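Local structure of arylamine n-acetyltransferase NAT (Mycobacterium tuberculosis, 4BGF) at residues D10-R15 and S33-F38; D23-L28 and T136-L141; T6-R11 and K60-R65. The protein catalyses the transfer of an acetyl group, characteristically from acetyl-CoA, to the amino group of arylamines. One frame throughout, in Å; residues are numbered along the deposited sequence.

From the N terminus, the chain runs through helix 5-11, whose C-terminal part serves contacts 1 and 3 together: Asp10 and Arg11 belong to both. Contact 1 closes the shorter loop, bringing 10-15 back against 33-38 after most of helix 22-35 has passed. Contact 3 closes a longer one, from 6-11 to 60-65, and the loop of contact 1 nests inside it from that common start. Contact 2 leaves helix 22-35 at 23-28, within both loops, and ends beyond them at 136-141, so it crosses both. Contacts 1 and 3 tie together three N-terminal helices; contact 2 joins that helical part to the loop that leads into edge strand 139-140 of the seven-stranded sheet.

Contact 1. Residues D10-R15 and S33-F38; sequences DRINYR and SRTIPF
Arg11 and Ile12 meet Thr35 and Ile36 in a buried, mainly van der Waals contact between the segment 10-15 that carries helix 5-11 into the following loop and the point where helix 22-35 gives way to a loop. The evidence is 231 Å² of surface buried between the segments and a CA-CA distance of 5.7 Å from Ile12 to Thr35. Thr35 points its CB at the opposite segment, and chi1 of 71° sets OG1 between its own backbone N and carbonyl carbon. There OG1 presses on the branch methyl of Ile12, with Thr35 OG1 3.3 Å from Ile12 CG2; the two side chains run at about a right angle. The hydroxyl is nevertheless satisfied within its own helix, by a hydrogen bond to Val31 O. Ile12 CG2 also receives the other isoleucine, lying 3.8 Å from Ile36 CD1. In Arg11, chi2 of 90° turns CD aside; beyond it one face of the guanidinium lies over Ile36 CG1, 3.8 Å from the plane and toward the rim. Arg11 NH2 is 3.8 Å from Ile36 CG2. The carbonyl Thr35 O is 4.1 Å from Arg11 NH1, too far for a bond; the main polar partner of Arg11 is Leu61 O on helix 54-63. The surroundings fit the N-terminal helical domain of arylamine N-acetyltransferases: Ile36 packs on Leu61 of helix 54-63 and on His73 of helix 70-83, Tyr14 packs on Val24 and Leu28 of helix 22-35, and Phe38 pairs through its backbone with Ala211 of strand 209-214.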
loop_
_atom_site.group_PDB
_atom_site.type_symbol
_atom_site.label_atom_id
_atom_site.label_comp_id
_atom_site.label_asym_id
_atom_site.label_seq_id
_atom_site.Cartn_x
_atom_site.Cartn_y
_atom_site.Cartn_z
ATOM N N ASP A 10 -7.901 17.305 -0.546
ATOM C CA ASP A 10 -7.037 18.329 0.034
ATOM C C ASP A 10 -5.976 17.729 0.970
ATOM O O ASP A 10 -5.039 18.407 1.355
ATOM C CB ASP A 10 -7.856 19.424 0.735
ATOM C CG ASP A 10 -8.512 20.409 -0.254
ATOM O OD1 ASP A 10 -9.450 20.002 -0.985
ATOM O OD2 ASP A 10 -8.091 21.591 -0.293
ATOM N N ARG A 11 -6.115 16.458 1.308
ATOM C CA ARG A 11 -5.094 15.733 2.064
ATOM C C ARG A 11 -3.935 15.424 1.139
ATOM O O ARG A 11 -2.784 15.708 1.441
ATOM C CB ARG A 11 -5.678 14.419 2.598
ATOM C CG ARG A 11 -4.679 13.343 2.989
ATOM C CD ARG A 11 -4.252 13.436 4.449
ATOM N NE ARG A 11 -3.655 12.187 4.916
ATOM C CZ ARG A 11 -2.355 11.989 5.132
ATOM N NH1 ARG A 11 -1.469 12.957 4.934
ATOM N NH2 ARG A 11 -1.947 10.795 5.563
ATOM N N ILE A 12 -4.266 14.816 0.011
ATOM C CA ILE A 12 -3.289 14.453 -1.002
ATOM C C ILE A 12 -3.077 15.605 -1.994
ATOM O O ILE A 12 -2.265 15.494 -2.899
ATOM C CB ILE A 12 -3.711 13.142 -1.745
ATOM C CG1 ILE A 12 -4.857 13.384 -2.745
ATOM C CG2 ILE A 12 -4.093 12.078 -0.726
ATOM C CD1 ILE A 12 -5.275 12.153 -3.507
ATOM N N ASN A 13 -3.794 16.710 -1.795
ATOM C CA ASN A 13 -3.684 17.897 -2.638
ATOM C C ASN A 13 -3.926 17.541 -4.100
ATOM O O ASN A 13 -3.087 17.779 -4.972
ATOM C CB ASN A 13 -2.313 18.560 -2.447
ATOM C CG ASN A 13 -2.302 20.036 -2.830
ATOM O OD1 ASN A 13 -3.347 20.655 -3.074
ATOM N ND2 ASN A 13 -1.100 20.612 -2.868
ATOM N N TYR A 14 -5.081 16.949 -4.364
ATOM C CA TYR A 14 -5.442 16.601 -5.715
ATOM C C TYR A 14 -6.215 17.742 -6.337
ATOM O O TYR A 14 -7.254 18.156 -5.836
ATOM C CB TYR A 14 -6.257 15.310 -5.756
ATOM C CG TYR A 14 -6.703 14.942 -7.142
ATOM C CD1 TYR A 14 -5.820 14.405 -8.056
ATOM C CD2 TYR A 14 -7.999 15.146 -7.532
ATOM C CE1 TYR A 14 -6.229 14.071 -9.317
ATOM C CE2 TYR A 14 -8.418 14.839 -8.790
ATOM C CZ TYR A 14 -7.537 14.289 -9.679
ATOM O OH TYR A 14 -7.995 13.990 -10.945
ATOM N N ARG A 15 -5.653 18.235 -7.433
ATOM C CA ARG A 15 -6.290 19.182 -8.324
ATOM C C ARG A 15 -6.284 18.486 -9.668
ATOM O O ARG A 15 -5.217 18.198 -10.210
ATOM C CB ARG A 15 -5.477 20.477 -8.429
ATOM C CG ARG A 15 -5.257 21.203 -7.117
ATOM C CD ARG A 15 -6.500 21.934 -6.679
ATOM N NE ARG A 15 -6.631 21.913 -5.227
ATOM C CZ ARG A 15 -6.092 22.800 -4.389
ATOM N NH1 ARG A 15 -5.382 23.831 -4.837
ATOM N NH2 ARG A 15 -6.279 22.654 -3.082
ATOM N N SER A 33 -0.062 7.808 -3.521
ATOM C CA SER A 33 1.218 7.131 -3.221
ATOM C C SER A 33 2.261 8.057 -2.629
ATOM O O SER A 33 3.095 7.666 -1.814
ATOM C CB SER A 33 1.800 6.538 -4.497
ATOM O OG SER A 33 1.004 5.479 -4.950
ATOM N N ARG A 34 2.170 9.305 -3.057
ATOM C CA ARG A 34 3.157 10.319 -2.789
ATOM C C ARG A 34 2.976 10.909 -1.408
ATOM O O ARG A 34 3.946 11.306 -0.794
ATOM C CB ARG A 34 3.060 11.375 -3.899
ATOM C CG ARG A 34 4.045 12.490 -3.854
ATOM C CD ARG A 34 3.521 13.669 -4.667
ATOM N NE ARG A 34 3.500 13.401 -6.100
ATOM C CZ ARG A 34 2.841 14.123 -7.004
ATOM N NH1 ARG A 34 2.104 15.168 -6.654
ATOM N NH2 ARG A 34 2.929 13.784 -8.279
ATOM N N THR A 35 1.755 10.887 -0.892
ATOM C CA THR A 35 1.429 11.626 0.311
ATOM C C THR A 35 0.976 10.764 1.481
ATOM O O THR A 35 1.325 11.079 2.617
ATOM C CB THR A 35 0.363 12.692 0.052
ATOM O OG1 THR A 35 -0.884 12.048 -0.170
ATOM C CG2 THR A 35 0.719 13.567 -1.159
ATOM N N ILE A 36 0.201 9.709 1.235
ATOM C CA ILE A 36 -0.216 8.817 2.315
ATOM C C ILE A 36 0.747 7.626 2.365
ATOM O O ILE A 36 0.818 6.843 1.431
ATOM C CB ILE A 36 -1.684 8.360 2.163
ATOM C CG1 ILE A 36 -2.584 9.541 1.869
ATOM C CG2 ILE A 36 -2.162 7.634 3.434
ATOM C CD1 ILE A 36 -4.031 9.184 1.771
ATOM N N PRO A 37 1.535 7.530 3.445
ATOM C CA PRO A 37 2.551 6.499 3.527
ATOM C C PRO A 37 1.974 5.131 3.861
ATOM O O PRO A 37 0.823 4.981 4.228
ATOM C CB PRO A 37 3.427 6.980 4.668
ATOM C CG PRO A 37 2.536 7.701 5.526
ATOM C CD PRO A 37 1.517 8.343 4.664
ATOM N N PHE A 38 2.795 4.117 3.671
ATOM C CA PHE A 38 2.506 2.810 4.210
ATOM C C PHE A 38 3.176 2.900 5.558
ATOM O O PHE A 38 4.219 3.542 5.682
ATOM C CB PHE A 38 3.067 1.733 3.284
ATOM C CG PHE A 38 2.951 0.325 3.806
ATOM C CD1 PHE A 38 3.851 -0.151 4.713
ATOM C CD2 PHE A 38 1.983 -0.524 3.335
ATOM C CE1 PHE A 38 3.770 -1.439 5.177
ATOM C CE2 PHE A 38 1.903 -1.817 3.778
ATOM C CZ PHE A 38 2.803 -2.276 4.701
#

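Contact 2. Residues D23-L28 and T136-L141; sequences DVLQDL and TSPLRL
Gln26 reaches from helix 22-35 to the loop residues Thr136, Ser137 and Pro138; the aliphatic part of its side chain packs on Pro138 while the amide bonds to Ser137 and Thr136. At its base, CB of Gln26 rests 3.9 Å from CD of Pro138. The chain leaves the helix with CG anti to the backbone N (chi1 164°) and then bends at chi2, which carries Gln26 CD to within 3.8 Å of Ser137 OG. The two ends of the amide then take separate partners. Gln26 OE1 accepts the hydroxyl proton of Ser137, OG to OE1 3.1 Å, in the carbonyl plane and on a lone pair. Ser137 OG in turn has a bond with Thr150 N, so it is fixed from a second direction. The bridge lies where a helix of the N-terminal bundle faces the loop leading into strand 139-140, an outermost strand of the antiparallel seven-stranded sheet; Leu139 of that strand is backbone-bonded to Leu125, and the pairing of helical domain with beta domain belongs to the arylamine N-acetyltransferase fold. At the other end, Gln26 NE2 donates to Thr136 O over 3.2 Å. The acceptor is only 3° out of the Gln26 amide plane, although the N-H...O angle is a moderate 143°. One residue back along the helix, Leu25 and Pro138 lie alongside one another, pointing opposite ways, with Leu25 CD2 3.6 Å from Pro138 CG.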
loop_
_atom_site.group_PDB
_atom_site.type_symbol
_atom_site.label_atom_id
_atom_site.label_comp_id
_atom_site.label_asym_id
_atom_site.label_seq_id
_atom_site.Cartn_x
_atom_site.Cartn_y
_atom_site.Cartn_z
ATOM N N ASP A 23 -7.047 8.508 -16.877
ATOM C CA ASP A 23 -6.040 9.478 -16.453
ATOM C C ASP A 23 -6.281 10.050 -15.079
ATOM O O ASP A 23 -5.350 10.357 -14.344
ATOM C CB ASP A 23 -5.994 10.601 -17.441
ATOM C CG ASP A 23 -5.997 10.099 -18.813
ATOM O OD1 ASP A 23 -7.111 9.864 -19.343
ATOM O OD2 ASP A 23 -4.883 9.862 -19.312
ATOM N N VAL A 24 -7.535 10.206 -14.724
ATOM C CA VAL A 24 -7.831 10.490 -13.348
ATOM C C VAL A 24 -7.403 9.292 -12.466
ATOM O O VAL A 24 -6.952 9.476 -11.348
ATOM C CB VAL A 24 -9.309 10.830 -13.209
ATOM C CG1 VAL A 24 -9.704 10.911 -11.767
ATOM C CG2 VAL A 24 -9.568 12.141 -13.898
ATOM N N LEU A 25 -7.509 8.074 -12.976
ATOM C CA LEU A 25 -7.134 6.934 -12.177
ATOM C C LEU A 25 -5.614 6.971 -11.974
ATOM O O LEU A 25 -5.120 6.756 -10.879
ATOM C CB LEU A 25 -7.604 5.622 -12.821
ATOM C CG LEU A 25 -7.288 4.330 -12.061
ATOM C CD1 LEU A 25 -8.065 4.226 -10.752
ATOM C CD2 LEU A 25 -7.531 3.131 -12.945
ATOM N N GLN A 26 -4.885 7.280 -13.036
ATOM C CA GLN A 26 -3.433 7.366 -12.963
ATOM C C GLN A 26 -2.972 8.483 -11.998
ATOM O O GLN A 26 -2.086 8.264 -11.176
ATOM C CB GLN A 26 -2.867 7.561 -14.384
ATOM C CG GLN A 26 -1.423 8.053 -14.492
ATOM C CD GLN A 26 -0.387 7.001 -14.168
ATOM O OE1 GLN A 26 0.204 6.399 -15.048
ATOM N NE2 GLN A 26 -0.151 6.796 -12.900
ATOM N N ASP A 27 -3.582 9.667 -12.091
ATOM C CA ASP A 27 -3.203 10.822 -11.270
ATOM C C ASP A 27 -3.496 10.640 -9.782
ATOM O O ASP A 27 -2.771 11.136 -8.907
ATOM C CB ASP A 27 -3.922 12.089 -11.760
ATOM C CG ASP A 27 -3.500 12.502 -13.165
ATOM O OD1 ASP A 27 -2.634 11.822 -13.763
ATOM O OD2 ASP A 27 -4.033 13.517 -13.667
ATOM N N LEU A 28 -4.599 9.970 -9.497
ATOM C CA LEU A 28 -4.982 9.774 -8.126
ATOM C C LEU A 28 -4.027 8.836 -7.462
ATOM O O LEU A 28 -3.632 9.074 -6.337
ATOM C CB LEU A 28 -6.382 9.232 -8.039
ATOM C CG LEU A 28 -7.450 10.284 -8.210
ATOM C CD1 LEU A 28 -8.750 9.558 -8.290
ATOM C CD2 LEU A 28 -7.445 11.260 -7.042
ATOM N N THR A 136 2.729 1.915 -9.511
ATOM C CA THR A 136 2.574 3.368 -9.474
ATOM C C THR A 136 1.675 3.849 -10.640
ATOM O O THR A 136 1.396 5.030 -10.775
ATOM C CB THR A 136 3.985 4.021 -9.531
ATOM O OG1 THR A 136 4.642 3.580 -10.712
ATOM C CG2 THR A 136 4.844 3.575 -8.372
ATOM N N SER A 137 1.220 2.913 -11.475
ATOM C CA SER A 137 0.322 3.197 -12.594
ATOM C C SER A 137 -0.734 2.128 -12.592
ATOM O O SER A 137 -0.455 0.995 -12.224
ATOM C CB SER A 137 1.047 3.145 -13.950
ATOM O OG SER A 137 2.038 4.122 -14.012
ATOM N N PRO A 138 -1.956 2.472 -13.008
ATOM C CA PRO A 138 -2.921 1.395 -13.231
ATOM C C PRO A 138 -2.341 0.386 -14.195
ATOM O O PRO A 138 -1.616 0.766 -15.107
ATOM C CB PRO A 138 -4.104 2.112 -13.884
ATOM C CG PRO A 138 -3.984 3.527 -13.429
ATOM C CD PRO A 138 -2.521 3.805 -13.279
ATOM N N LEU A 139 -2.630 -0.884 -13.986
ATOM C CA LEU A 139 -2.192 -1.924 -14.899
ATOM C C LEU A 139 -3.362 -2.674 -15.515
ATOM O O LEU A 139 -4.158 -3.289 -14.802
ATOM C CB LEU A 139 -1.292 -2.932 -14.186
ATOM C CG LEU A 139 -0.073 -2.311 -13.529
ATOM C CD1 LEU A 139 0.576 -3.364 -12.678
ATOM C CD2 LEU A 139 0.907 -1.743 -14.581
ATOM N N ARG A 140 -3.434 -2.638 -16.847
ATOM C CA ARG A 140 -4.345 -3.470 -17.623
ATOM C C ARG A 140 -4.141 -4.926 -17.213
ATOM O O ARG A 140 -3.020 -5.412 -17.134
ATOM C CB ARG A 140 -4.083 -3.265 -19.126
ATOM C CG ARG A 140 -4.927 -4.095 -20.101
ATOM C CD ARG A 140 -6.437 -3.848 -19.970
ATOM N NE ARG A 140 -6.815 -2.464 -20.255
ATOM C CZ ARG A 140 -7.333 -2.027 -21.404
ATOM N NH1 ARG A 140 -7.556 -2.849 -22.419
ATOM N NH2 ARG A 140 -7.630 -0.748 -21.539
ATOM N N LEU A 141 -5.241 -5.601 -16.916
ATOM C CA LEU A 141 -5.226 -6.956 -16.415
ATOM C C LEU A 141 -5.133 -7.942 -17.568
ATOM O O LEU A 141 -6.136 -8.503 -17.988
ATOM C CB LEU A 141 -6.504 -7.158 -15.622
ATOM C CG LEU A 141 -7.015 -8.515 -15.158
ATOM C CD1 LEU A 141 -6.141 -9.208 -14.131
ATOM C CD2 LEU A 141 -8.370 -8.273 -14.583
#

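Contact 3. Residues T6-R11 and K60-R65; sequences TAYFDR and KLVLRR
Tyr8 and Val62 bring helix 5-11 and helix 54-63 together with their CA atoms 5.9 Å apart, at a place where the second helix widens into a pi-type turn over residues 60-63. Val62 wedges its two methyls against different neighbours. Val62 CG1, anti to the backbone N (chi1 -176°), approaches the helix backbone itself, 3.2 Å from Ala7 O, and also meets the CB atoms of Ala7 and Arg11. Its CG2 comes to the edge of the Tyr8 ring, near the ring plane, with Val62 CG2 4.0 Å from Tyr8 CD1. The contact joins the first helix to helix 54-63 within the N-terminal helical domain of arylamine N-acetyltransferases, beside helix 70-83, on whose Leu76, Met77 and Val80 the Tyr8 ring packs; the Tyr8 hydroxyl is hydrogen-bonded to His32 ND1.

Next to this apolar patch Arg11 supplies the polar half of the contact. Arg11 NE donates to Leu61 O along a nearly straight path (166°), although the modelled length, 2.5 Å, is unusually short and should not be taken literally. The two N-H of NH2 are shared among three acceptors: a water in the guanidinium plane, the short partner, which returns a weak bond to Arg65 O, and two weakly bound carbonyls, Arg66 O and Leu61 O, the latter 3.1 Å from Arg11 NH2 and bent to 126°. Over the centre of the guanidinium, 3.7 Å above its plane, lies Arg65 CA; Ile36 CG1 covers the opposite face, so the group is sandwiched.

Leu61 O, in the last turn of helix 54-63, is thus the main direct acceptor, with Arg65 O (through water) and Arg66 O in the chain that follows; together they probably stabilise the cation and may offset the like charge of Arg65, whose NE is 5.1 Å from Arg11 NH1.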
loop_
_atom_site.group_PDB
_atom_site.type_symbol
_atom_site.label_atom_id
_atom_site.label_comp_id
_atom_site.label_asym_id
_atom_site.label_seq_id
_atom_site.Cartn_x
_atom_site.Cartn_y
_atom_site.Cartn_z
ATOM N N THR A 6 -13.803 15.985 -0.739
ATOM C CA THR A 6 -13.117 17.269 -0.607
ATOM C C THR A 6 -11.934 17.161 0.348
ATOM O O THR A 6 -10.870 17.726 0.109
ATOM C CB THR A 6 -14.095 18.283 -0.066
ATOM O OG1 THR A 6 -15.182 18.395 -0.988
ATOM C CG2 THR A 6 -13.454 19.644 0.128
ATOM N N ALA A 7 -12.107 16.382 1.406
ATOM C CA ALA A 7 -11.111 16.315 2.451
ATOM C C ALA A 7 -9.987 15.389 2.054
ATOM O O ALA A 7 -8.846 15.590 2.441
ATOM C CB ALA A 7 -11.729 15.859 3.718
ATOM N N TYR A 8 -10.331 14.381 1.276
ATOM C CA TYR A 8 -9.371 13.410 0.791
ATOM C C TYR A 8 -8.543 14.052 -0.301
ATOM O O TYR A 8 -7.338 13.836 -0.394
ATOM C CB TYR A 8 -10.108 12.169 0.261
ATOM C CG TYR A 8 -9.212 11.254 -0.530
ATOM C CD1 TYR A 8 -8.416 10.307 0.111
ATOM C CD2 TYR A 8 -9.147 11.349 -1.915
ATOM C CE1 TYR A 8 -7.591 9.483 -0.594
ATOM C CE2 TYR A 8 -8.324 10.530 -2.640
ATOM C CZ TYR A 8 -7.534 9.596 -1.980
ATOM O OH TYR A 8 -6.693 8.767 -2.712
ATOM N N PHE A 9 -9.186 14.866 -1.130
ATOM C CA PHE A 9 -8.480 15.582 -2.183
ATOM C C PHE A 9 -7.532 16.640 -1.636
ATOM O O PHE A 9 -6.467 16.841 -2.196
ATOM C CB PHE A 9 -9.460 16.236 -3.147
ATOM C CG PHE A 9 -10.170 15.271 -4.052
ATOM C CD1 PHE A 9 -9.672 14.002 -4.309
ATOM C CD2 PHE A 9 -11.364 15.645 -4.643
ATOM C CE1 PHE A 9 -10.343 13.128 -5.147
ATOM C CE2 PHE A 9 -12.045 14.782 -5.482
ATOM C CZ PHE A 9 -11.536 13.516 -5.734
ATOM N N ASP A 10 -7.901 17.305 -0.546
ATOM C CA ASP A 10 -7.037 18.329 0.034
ATOM C C ASP A 10 -5.976 17.729 0.970
ATOM O O ASP A 10 -5.039 18.407 1.355
ATOM C CB ASP A 10 -7.856 19.424 0.735
ATOM C CG ASP A 10 -8.512 20.409 -0.254
ATOM O OD1 ASP A 10 -9.450 20.002 -0.985
ATOM O OD2 ASP A 10 -8.091 21.591 -0.293
ATOM N N ARG A 11 -6.115 16.458 1.308
ATOM C CA ARG A 11 -5.094 15.733 2.064
ATOM C C ARG A 11 -3.935 15.424 1.139
ATOM O O ARG A 11 -2.784 15.708 1.441
ATOM C CB ARG A 11 -5.678 14.419 2.598
ATOM C CG ARG A 11 -4.679 13.343 2.989
ATOM C CD ARG A 11 -4.252 13.436 4.449
ATOM N NE ARG A 11 -3.655 12.187 4.916
ATOM C CZ ARG A 11 -2.355 11.989 5.132
ATOM N NH1 ARG A 11 -1.469 12.957 4.934
ATOM N NH2 ARG A 11 -1.947 10.795 5.563
ATOM N N LYS A 60 -8.755 8.061 9.967
ATOM C CA LYS A 60 -7.330 7.815 10.179
ATOM C C LYS A 60 -6.419 8.365 9.064
ATOM O O LYS A 60 -5.537 9.158 9.320
ATOM C CB LYS A 60 -7.054 6.324 10.373
ATOM C CG LYS A 60 -5.591 6.027 10.613
ATOM C CD LYS A 60 -5.310 4.558 10.716
ATOM C CE LYS A 60 -3.900 4.329 10.988
ATOM N NZ LYS A 60 -3.656 2.869 11.276
ATOM N N LEU A 61 -6.617 7.928 7.832
ATOM C CA LEU A 61 -5.706 8.312 6.777
ATOM C C LEU A 61 -5.928 9.726 6.282
ATOM O O LEU A 61 -5.044 10.294 5.669
ATOM C CB LEU A 61 -5.817 7.358 5.607
ATOM C CG LEU A 61 -5.013 6.063 5.678
ATOM C CD1 LEU A 61 -5.434 5.291 6.862
ATOM C CD2 LEU A 61 -5.275 5.238 4.446
ATOM N N VAL A 62 -7.105 10.296 6.507
ATOM C CA VAL A 62 -7.337 11.664 6.025
ATOM C C VAL A 62 -7.323 12.689 7.133
ATOM O O VAL A 62 -6.504 13.583 7.105
ATOM C CB VAL A 62 -8.614 11.822 5.193
ATOM C CG1 VAL A 62 -8.698 13.252 4.660
ATOM C CG2 VAL A 62 -8.603 10.826 4.043
ATOM N N LEU A 63 -8.239 12.585 8.084
ATOM C CA LEU A 63 -8.323 13.601 9.095
ATOM C C LEU A 63 -7.064 13.589 9.916
ATOM O O LEU A 63 -6.445 14.631 10.123
ATOM C CB LEU A 63 -9.524 13.395 10.001
ATOM C CG LEU A 63 -9.595 14.375 11.184
ATOM C CD1 LEU A 63 -9.810 15.814 10.698
ATOM C CD2 LEU A 63 -10.670 13.979 12.181
ATOM N N ARG A 64 -6.686 12.402 10.383
ATOM C CA ARG A 64 -5.676 12.310 11.406
ATOM C C ARG A 64 -4.275 12.405 10.849
ATOM O O ARG A 64 -3.318 12.427 11.613
ATOM C CB ARG A 64 -5.845 11.042 12.225
ATOM C CG ARG A 64 -6.848 11.184 13.368
ATOM C CD ARG A 64 -7.444 9.859 13.777
ATOM N NE ARG A 64 -6.456 8.938 14.314
ATOM C CZ ARG A 64 -6.642 7.630 14.430
ATOM N NH1 ARG A 64 -7.787 7.103 14.022
ATOM N NH2 ARG A 64 -5.689 6.858 14.936
ATOM N N ARG A 65 -4.174 12.483 9.526
ATOM C CA ARG A 65 -2.891 12.544 8.823
ATOM C C ARG A 65 -1.953 11.371 9.141
ATOM O O ARG A 65 -0.761 11.560 9.369
ATOM C CB ARG A 65 -2.204 13.891 9.078
ATOM C CG ARG A 65 -2.984 15.102 8.507
ATOM C CD ARG A 65 -2.393 16.438 8.968
ATOM N NE ARG A 65 -1.179 16.788 8.216
ATOM C CZ ARG A 65 -0.823 18.029 7.868
ATOM N NH1 ARG A 65 -1.564 19.083 8.200
ATOM N NH2 ARG A 65 0.290 18.229 7.180
HETATM O O HOH W 1 0.703 10.739 6.459
#